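Local coordinates for protein 4-alpha-glucanotransferase (PDB 6M6T) that is an amylomaltase, also called disproportionating enzyme, a bacterial 4-alpha-glucanotransferase of the TIM-barrel clan that binds glycans in two pockets, at residues F146-Q159 / Y220-P232. Sequence-based numbering, arbitrary orientation.
Sequences FMAIKEHFGNKALQ and YVSADSVEVWTMP
D224 reaches across to 146-159 and both of its carboxylate oxygens find partners there. OD2 of D224 forms a salt bridge with NZ of K150 at 2.6 Å, through its syn lone pair. OD1 of D224 accepts from the backbone N of L158 at 2.5 Å, and this donor lies above the carboxylate plane, 47° out of it. With CG anti to the backbone N (chi1 -162°), the D224 side chain extends to bring its carboxylate between K150 and the A157-L158 backbone. K150 NZ also gives a weak hydrogen bond to O of K156, so the ammonium links the last turn of the helix to the loop that follows it. Within 220-232, D224 N donates to S222 OG, which makes an ST turn. Next to it, Q159 bends at chi2 (79°) and its NE2 donates to O of A223 at 2.6 Å. The acceptor lies almost in the Q159 amide plane, whereas the donor sits well above the A223 carbonyl plane.

S225 caps helix 226-230. Its OG accepts from E227 N at 2.7 Å and, weakly, from V228 N. One face of the F146 ring lies against the backbone at this helix start, with V226 N over its centre. F146 CD1, I149 CD1 and L158 CD1 pack against the W229 ring, and W229 CE3 lies at the edge of the F146 ring. W229 NE1 donates a hydrogen bond to O of I166, and R169 makes a cation-pi contact with the indole.

The contact joins the end of helix 140-152 and its following loop to the short helix after barrel strand 212-217. The nearby ammonium would probably favour the charged form of the D224 carboxylate, tying helix and loop to one acidic side chain beside an apolar patch.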
ATOM      1  N   PHE A 146       3.366  20.763  -7.068  1.00 47.13           N
ATOM      2  CA  PHE A 146       2.321  20.627  -6.058  1.00 47.98           C
ATOM      3  C   PHE A 146       2.916  20.638  -4.657  1.00 45.95           C
ATOM      4  O   PHE A 146       2.456  21.372  -3.779  1.00 46.88           O
ATOM      5  CB  PHE A 146       1.524  19.345  -6.296  1.00 46.68           C
ATOM      6  CG  PHE A 146       0.414  19.117  -5.296  1.00 51.85           C
ATOM      7  CD1 PHE A 146      -0.842  19.676  -5.496  1.00 52.73           C
ATOM      8  CD2 PHE A 146       0.620  18.323  -4.171  1.00 53.09           C
ATOM      9  CE1 PHE A 146      -1.870  19.457  -4.592  1.00 54.22           C
ATOM     10  CE2 PHE A 146      -0.400  18.102  -3.260  1.00 55.96           C
ATOM     11  CZ  PHE A 146      -1.651  18.674  -3.471  1.00 58.89           C
ATOM     12  N   MET A 147       3.952  19.834  -4.433  1.00 48.62           N
ATOM     13  CA  MET A 147       4.575  19.793  -3.112  1.00 50.48           C
ATOM     14  C   MET A 147       5.217  21.124  -2.748  1.00 48.85           C
ATOM     15  O   MET A 147       5.198  21.522  -1.577  1.00 45.42           O
ATOM     16  CB  MET A 147       5.616  18.673  -3.042  1.00 44.36           C
ATOM     17  CG  MET A 147       5.015  17.279  -3.081  1.00 45.51           C
ATOM     18  SD  MET A 147       3.825  16.914  -1.760  1.00 54.93           S
ATOM     19  CE  MET A 147       4.595  17.722  -0.336  1.00 50.95           C
ATOM     20  N   ALA A 148       5.777  21.828  -3.727  1.00 46.12           N
ATOM     21  CA  ALA A 148       6.377  23.121  -3.432  1.00 49.32           C
ATOM     22  C   ALA A 148       5.316  24.143  -3.032  1.00 49.38           C
ATOM     23  O   ALA A 148       5.454  24.848  -2.024  1.00 54.17           O
ATOM     24  CB  ALA A 148       7.176  23.604  -4.641  1.00 51.32           C
ATOM     25  N   ILE A 149       4.256  24.255  -3.817  1.00 42.96           N
ATOM     26  CA  ILE A 149       3.196  25.182  -3.456  1.00 46.95           C
ATOM     27  C   ILE A 149       2.610  24.803  -2.101  1.00 51.83           C
ATOM     28  O   ILE A 149       2.304  25.671  -1.274  1.00 52.24           O
ATOM     29  CB  ILE A 149       2.126  25.231  -4.563  1.00 45.43           C
ATOM     30  CG1 ILE A 149       2.766  25.605  -5.900  1.00 41.68           C
ATOM     31  CG2 ILE A 149       1.062  26.245  -4.227  1.00 48.16           C
ATOM     32  CD1 ILE A 149       1.812  25.565  -7.058  1.00 37.75           C
ATOM     33  N   LYS A 150       2.474  23.500  -1.836  1.00 52.97           N
ATOM     34  CA  LYS A 150       1.925  23.062  -0.558  1.00 50.61           C
ATOM     35  C   LYS A 150       2.802  23.524   0.593  1.00 48.17           C
ATOM     36  O   LYS A 150       2.308  23.987   1.629  1.00 45.47           O
ATOM     37  CB  LYS A 150       1.779  21.541  -0.553  1.00 50.04           C
ATOM     38  CG  LYS A 150       1.231  20.959   0.746  1.00 55.29           C
ATOM     39  CD  LYS A 150       0.812  19.508   0.562  1.00 54.83           C
ATOM     40  CE  LYS A 150       0.120  18.978   1.810  1.00 59.60           C
ATOM     41  NZ  LYS A 150      -1.135  19.707   2.129  1.00 58.69           N
ATOM     42  N   GLU A 151       4.113  23.410   0.420  1.00 57.70           N
ATOM     43  CA  GLU A 151       5.015  23.807   1.485  1.00 56.84           C
ATOM     44  C   GLU A 151       5.010  25.316   1.663  1.00 56.23           C
ATOM     45  O   GLU A 151       5.053  25.789   2.803  1.00 55.94           O
ATOM     46  CB  GLU A 151       6.423  23.258   1.213  1.00 53.25           C
ATOM     47  CG  GLU A 151       6.591  21.804   1.708  1.00 60.96           C
ATOM     48  CD  GLU A 151       7.775  21.034   1.084  1.00 68.49           C
ATOM     49  OE1 GLU A 151       8.570  21.624   0.312  1.00 63.24           O
ATOM     50  OE2 GLU A 151       7.910  19.817   1.378  1.00 67.20           O
ATOM     51  N   HIS A 152       4.898  26.080   0.563  1.00 57.95           N
ATOM     52  CA  HIS A 152       4.856  27.540   0.681  1.00 55.79           C
ATOM     53  C   HIS A 152       3.696  27.972   1.558  1.00 51.18           C
ATOM     54  O   HIS A 152       3.866  28.787   2.470  1.00 61.72           O
ATOM     55  CB  HIS A 152       4.760  28.217  -0.693  1.00 55.06           C
ATOM     56  CG  HIS A 152       4.578  29.713  -0.623  1.00 64.84           C
ATOM     57  ND1 HIS A 152       4.025  30.450  -1.651  1.00 58.55           N
ATOM     58  CD2 HIS A 152       4.878  30.607   0.353  1.00 63.75           C
ATOM     59  CE1 HIS A 152       3.993  31.726  -1.314  1.00 56.79           C
ATOM     60  NE2 HIS A 152       4.502  31.849  -0.102  1.00 57.91           N
ATOM     61  N   PHE A 153       2.518  27.406   1.320  1.00 52.72           N
ATOM     62  CA  PHE A 153       1.318  27.744   2.076  1.00 56.76           C
ATOM     63  C   PHE A 153       1.287  27.084   3.438  1.00 58.18           C
ATOM     64  O   PHE A 153       0.210  26.995   4.049  1.00 59.82           O
ATOM     65  CB  PHE A 153       0.064  27.386   1.272  1.00 48.15           C
ATOM     66  CG  PHE A 153      -0.141  28.272   0.090  1.00 55.19           C
ATOM     67  CD1 PHE A 153      -0.084  29.655   0.231  1.00 58.33           C
ATOM     68  CD2 PHE A 153      -0.350  27.742  -1.165  1.00 54.50           C
ATOM     69  CE1 PHE A 153      -0.248  30.484  -0.854  1.00 54.57           C
ATOM     70  CE2 PHE A 153      -0.521  28.573  -2.257  1.00 55.71           C
ATOM     71  CZ  PHE A 153      -0.463  29.940  -2.102  1.00 54.71           C
ATOM     72  N   GLY A 154       2.440  26.606   3.898  1.00 49.85           N
ATOM     73  CA  GLY A 154       2.566  26.053   5.227  1.00 53.60           C
ATOM     74  C   GLY A 154       2.030  24.651   5.375  1.00 55.20           C
ATOM     75  O   GLY A 154       1.430  24.336   6.410  1.00 53.17           O
ATOM     76  N   ASN A 155       2.238  23.794   4.368  1.00 57.34           N
ATOM     77  CA  ASN A 155       1.746  22.416   4.386  1.00 49.92           C
ATOM     78  C   ASN A 155       0.256  22.391   4.684  1.00 58.40           C
ATOM     79  O   ASN A 155      -0.211  21.665   5.565  1.00 61.63           O
ATOM     80  CB  ASN A 155       2.505  21.561   5.400  1.00 54.06           C
ATOM     81  CG  ASN A 155       3.923  21.251   4.969  1.00 57.11           C
ATOM     82  OD1 ASN A 155       4.198  20.998   3.790  1.00 56.55           O
ATOM     83  ND2 ASN A 155       4.834  21.253   5.933  1.00 58.20           N
ATOM     84  N   LYS A 156      -0.486  23.242   3.973  1.00 65.18           N
ATOM     85  CA  LYS A 156      -1.939  23.310   4.064  1.00 58.98           C
ATOM     86  C   LYS A 156      -2.565  22.578   2.885  1.00 59.41           C
ATOM     87  O   LYS A 156      -1.991  22.512   1.794  1.00 59.96           O
ATOM     88  CB  LYS A 156      -2.422  24.762   4.102  1.00 58.79           C
ATOM     89  CG  LYS A 156      -2.218  25.417   5.452  1.00 58.50           C
ATOM     90  CD  LYS A 156      -3.215  26.517   5.739  1.00 60.96           C
ATOM     91  CE  LYS A 156      -3.410  26.647   7.244  1.00 65.14           C
ATOM     92  NZ  LYS A 156      -2.171  27.142   7.925  1.00 63.17           N
ATOM     93  N   ALA A 157      -3.750  22.023   3.112  1.00 59.37           N
ATOM     94  CA  ALA A 157      -4.411  21.268   2.059  1.00 54.50           C
ATOM     95  C   ALA A 157      -4.657  22.137   0.831  1.00 56.22           C
ATOM     96  O   ALA A 157      -4.761  23.365   0.911  1.00 59.61           O
ATOM     97  CB  ALA A 157      -5.733  20.704   2.563  1.00 58.53           C
ATOM     98  N   LEU A 158      -4.759  21.467  -0.318  1.00 55.85           N
ATOM     99  CA  LEU A 158      -5.021  22.142  -1.588  1.00 53.31           C
ATOM    100  C   LEU A 158      -6.298  22.973  -1.549  1.00 53.33           C
ATOM    101  O   LEU A 158      -6.373  24.030  -2.178  1.00 56.74           O
ATOM    102  CB  LEU A 158      -5.112  21.108  -2.704  1.00 55.38           C
ATOM    103  CG  LEU A 158      -5.824  21.557  -3.969  1.00 51.96           C
ATOM    104  CD1 LEU A 158      -4.842  22.307  -4.872  1.00 47.41           C
ATOM    105  CD2 LEU A 158      -6.484  20.362  -4.691  1.00 49.40           C
ATOM    106  N   GLN A 159      -7.319  22.508  -0.830  1.00 54.53           N
ATOM    107  CA  GLN A 159      -8.582  23.237  -0.803  1.00 58.94           C
ATOM    108  C   GLN A 159      -8.496  24.530  -0.001  1.00 59.42           C
ATOM    109  O   GLN A 159      -9.309  25.437  -0.223  1.00 57.73           O
ATOM    110  CB  GLN A 159      -9.690  22.350  -0.233  1.00 57.64           C
ATOM    111  CG  GLN A 159     -10.073  21.186  -1.134  1.00 60.07           C
ATOM    112  CD  GLN A 159      -9.093  20.021  -1.059  1.00 56.55           C
ATOM    113  OE1 GLN A 159      -8.344  19.887  -0.086  1.00 53.34           O
ATOM    114  NE2 GLN A 159      -9.095  19.173  -2.091  1.00 55.95           N
ATOM    115  N   TYR A 220      -8.486   4.888  -4.511  1.00 46.95           N
ATOM    116  CA  TYR A 220      -8.683   6.325  -4.483  1.00 49.63           C
ATOM    117  C   TYR A 220      -7.398   7.035  -4.070  1.00 55.92           C
ATOM    118  O   TYR A 220      -6.544   6.488  -3.370  1.00 53.52           O
ATOM    119  CB  TYR A 220      -9.800   6.713  -3.506  1.00 46.50           C
ATOM    120  CG  TYR A 220     -11.198   6.202  -3.823  1.00 48.63           C
ATOM    121  CD1 TYR A 220     -11.807   6.460  -5.053  1.00 47.78           C
ATOM    122  CD2 TYR A 220     -11.935   5.504  -2.863  1.00 47.89           C
ATOM    123  CE1 TYR A 220     -13.108   6.016  -5.333  1.00 43.36           C
ATOM    124  CE2 TYR A 220     -13.232   5.055  -3.134  1.00 51.34           C
ATOM    125  CZ  TYR A 220     -13.813   5.314  -4.369  1.00 50.27           C
ATOM    126  OH  TYR A 220     -15.087   4.846  -4.622  1.00 44.42           O
ATOM    127  N   VAL A 221      -7.298   8.287  -4.494  1.00 60.48           N
ATOM    128  CA  VAL A 221      -6.295   9.204  -4.005  1.00 50.41           C
ATOM    129  C   VAL A 221      -6.967  10.123  -2.989  1.00 53.22           C
ATOM    130  O   VAL A 221      -8.178  10.078  -2.790  1.00 53.31           O
ATOM    131  CB  VAL A 221      -5.659   9.991  -5.159  1.00 46.45           C
ATOM    132  CG1 VAL A 221      -5.041   9.033  -6.143  1.00 49.05           C
ATOM    133  CG2 VAL A 221      -6.719  10.788  -5.857  1.00 40.88           C
ATOM    134  N   SER A 222      -6.169  10.941  -2.299  1.00 50.05           N
ATOM    135  CA  SER A 222      -6.738  11.894  -1.354  1.00 53.31           C
ATOM    136  C   SER A 222      -7.234  13.147  -2.081  1.00 58.15           C
ATOM    137  O   SER A 222      -6.810  13.452  -3.203  1.00 58.11           O
ATOM    138  CB  SER A 222      -5.711  12.302  -0.305  1.00 52.39           C
ATOM    139  OG  SER A 222      -6.175  13.411   0.441  1.00 54.76           O
ATOM    140  N   ALA A 223      -8.138  13.893  -1.430  1.00 51.61           N
ATOM    141  CA  ALA A 223      -8.577  15.146  -2.040  1.00 55.33           C
ATOM    142  C   ALA A 223      -7.464  16.176  -2.097  1.00 51.14           C
ATOM    143  O   ALA A 223      -7.597  17.166  -2.820  1.00 54.57           O
ATOM    144  CB  ALA A 223      -9.781  15.732  -1.298  1.00 51.17           C
ATOM    145  N   ASP A 224      -6.375  15.952  -1.368  1.00 51.68           N
ATOM    146  CA  ASP A 224      -5.220  16.846  -1.319  1.00 50.50           C
ATOM    147  C   ASP A 224      -4.132  16.237  -2.195  1.00 50.62           C
ATOM    148  O   ASP A 224      -3.192  15.608  -1.717  1.00 50.15           O
ATOM    149  CB  ASP A 224      -4.758  17.002   0.125  1.00 54.33           C
ATOM    150  CG  ASP A 224      -3.871  18.199   0.331  1.00 60.65           C
ATOM    151  OD1 ASP A 224      -3.876  19.098  -0.538  1.00 65.59           O
ATOM    152  OD2 ASP A 224      -3.168  18.242   1.369  1.00 60.17           O
ATOM    153  N   SER A 225      -4.253  16.464  -3.501  1.00 53.31           N
ATOM    154  CA  SER A 225      -3.588  15.634  -4.498  1.00 50.16           C
ATOM    155  C   SER A 225      -3.246  16.435  -5.746  1.00 49.44           C
ATOM    156  O   SER A 225      -3.989  17.342  -6.129  1.00 55.26           O
ATOM    157  CB  SER A 225      -4.488  14.446  -4.876  1.00 52.28           C
ATOM    158  OG  SER A 225      -4.295  14.049  -6.224  1.00 53.23           O
ATOM    159  N   VAL A 226      -2.127  16.077  -6.385  1.00 48.49           N
ATOM    160  CA  VAL A 226      -1.763  16.669  -7.662  1.00 44.49           C
ATOM    161  C   VAL A 226      -2.757  16.288  -8.748  1.00 49.03           C
ATOM    162  O   VAL A 226      -2.821  16.951  -9.790  1.00 49.70           O
ATOM    163  CB  VAL A 226      -0.326  16.257  -8.043  1.00 46.65           C
ATOM    164  CG1 VAL A 226      -0.244  14.782  -8.382  1.00 43.02           C
ATOM    165  CG2 VAL A 226       0.173  17.081  -9.205  1.00 48.51           C
ATOM    166  N   GLU A 227      -3.560  15.247  -8.527  1.00 48.49           N
ATOM    167  CA  GLU A 227      -4.530  14.834  -9.539  1.00 54.27           C
ATOM    168  C   GLU A 227      -5.809  15.665  -9.456  1.00 52.86           C
ATOM    169  O   GLU A 227      -6.360  16.074 -10.487  1.00 50.58           O
ATOM    170  CB  GLU A 227      -4.838  13.336  -9.395  1.00 54.82           C
ATOM    171  CG  GLU A 227      -3.872  12.421 -10.155  1.00 58.70           C
ATOM    172  CD  GLU A 227      -2.621  12.071  -9.352  1.00 57.03           C
ATOM    173  OE1 GLU A 227      -2.676  12.116  -8.099  1.00 52.53           O
ATOM    174  OE2 GLU A 227      -1.585  11.742  -9.977  1.00 62.31           O
ATOM    175  N   VAL A 228      -6.297  15.910  -8.239  1.00 52.49           N
ATOM    176  CA  VAL A 228      -7.399  16.842  -8.018  1.00 49.17           C
ATOM    177  C   VAL A 228      -7.034  18.232  -8.503  1.00 50.29           C
ATOM    178  O   VAL A 228      -7.908  19.015  -8.895  1.00 46.69           O
ATOM    179  CB  VAL A 228      -7.767  16.837  -6.523  1.00 51.84           C
ATOM    180  CG1 VAL A 228      -8.784  17.920  -6.207  1.00 54.02           C
ATOM    181  CG2 VAL A 228      -8.293  15.464  -6.120  1.00 56.98           C
ATOM    182  N   TRP A 229      -5.737  18.555  -8.494  1.00 50.86           N
ATOM    183  CA  TRP A 229      -5.245  19.841  -8.967  1.00 48.81           C
ATOM    184  C   TRP A 229      -5.174  19.914 -10.498  1.00 55.78           C
ATOM    185  O   TRP A 229      -5.825  20.766 -11.118  1.00 58.58           O
ATOM    186  CB  TRP A 229      -3.878  20.103  -8.347  1.00 48.46           C
ATOM    187  CG  TRP A 229      -3.448  21.506  -8.442  1.00 52.69           C
ATOM    188  CD1 TRP A 229      -4.212  22.612  -8.216  1.00 46.41           C
ATOM    189  CD2 TRP A 229      -2.146  21.978  -8.797  1.00 52.16           C
ATOM    190  NE1 TRP A 229      -3.470  23.739  -8.415  1.00 48.39           N
ATOM    191  CE2 TRP A 229      -2.195  23.382  -8.770  1.00 50.73           C
ATOM    192  CE3 TRP A 229      -0.947  21.350  -9.147  1.00 44.12           C
ATOM    193  CZ2 TRP A 229      -1.084  24.173  -9.066  1.00 45.04           C
ATOM    194  CZ3 TRP A 229       0.148  22.137  -9.453  1.00 45.42           C
ATOM    195  CH2 TRP A 229       0.072  23.533  -9.406  1.00 45.37           C
ATOM    196  N   THR A 230      -4.381  19.034 -11.130  1.00 52.48           N
ATOM    197  CA  THR A 230      -4.148  19.128 -12.569  1.00 49.42           C
ATOM    198  C   THR A 230      -5.248  18.493 -13.410  1.00 55.66           C
ATOM    199  O   THR A 230      -5.359  18.808 -14.604  1.00 63.49           O
ATOM    200  CB  THR A 230      -2.834  18.457 -12.949  1.00 51.96           C
ATOM    201  OG1 THR A 230      -3.014  17.041 -12.912  1.00 52.84           O
ATOM    202  CG2 THR A 230      -1.729  18.834 -11.991  1.00 57.86           C
ATOM    203  N   MET A 231      -6.039  17.590 -12.840  1.00 52.65           N
ATOM    204  CA  MET A 231      -7.043  16.843 -13.599  1.00 55.91           C
ATOM    205  C   MET A 231      -8.346  16.770 -12.808  1.00 56.72           C
ATOM    206  O   MET A 231      -8.826  15.682 -12.472  1.00 51.20           O
ATOM    207  CB  MET A 231      -6.526  15.444 -13.924  1.00 54.70           C
ATOM    208  CG  MET A 231      -5.350  15.374 -14.889  1.00 59.16           C
ATOM    209  SD  MET A 231      -4.833  13.647 -15.113  1.00 72.82           S
ATOM    210  CE  MET A 231      -3.895  13.365 -13.607  1.00 53.22           C
ATOM    211  N   PRO A 232      -8.963  17.921 -12.512  1.00 54.67           N
ATOM    212  CA  PRO A 232     -10.171  17.907 -11.663  1.00 51.01           C
ATOM    213  C   PRO A 232     -11.361  17.215 -12.298  1.00 56.66           C
ATOM    214  O   PRO A 232     -12.285  16.815 -11.572  1.00 54.85           O
ATOM    215  CB  PRO A 232     -10.460  19.397 -11.445  1.00 52.48           C
ATOM    216  CG  PRO A 232      -9.899  20.056 -12.672  1.00 49.18           C
ATOM    217  CD  PRO A 232      -8.663  19.272 -13.021  1.00 51.24           C
TER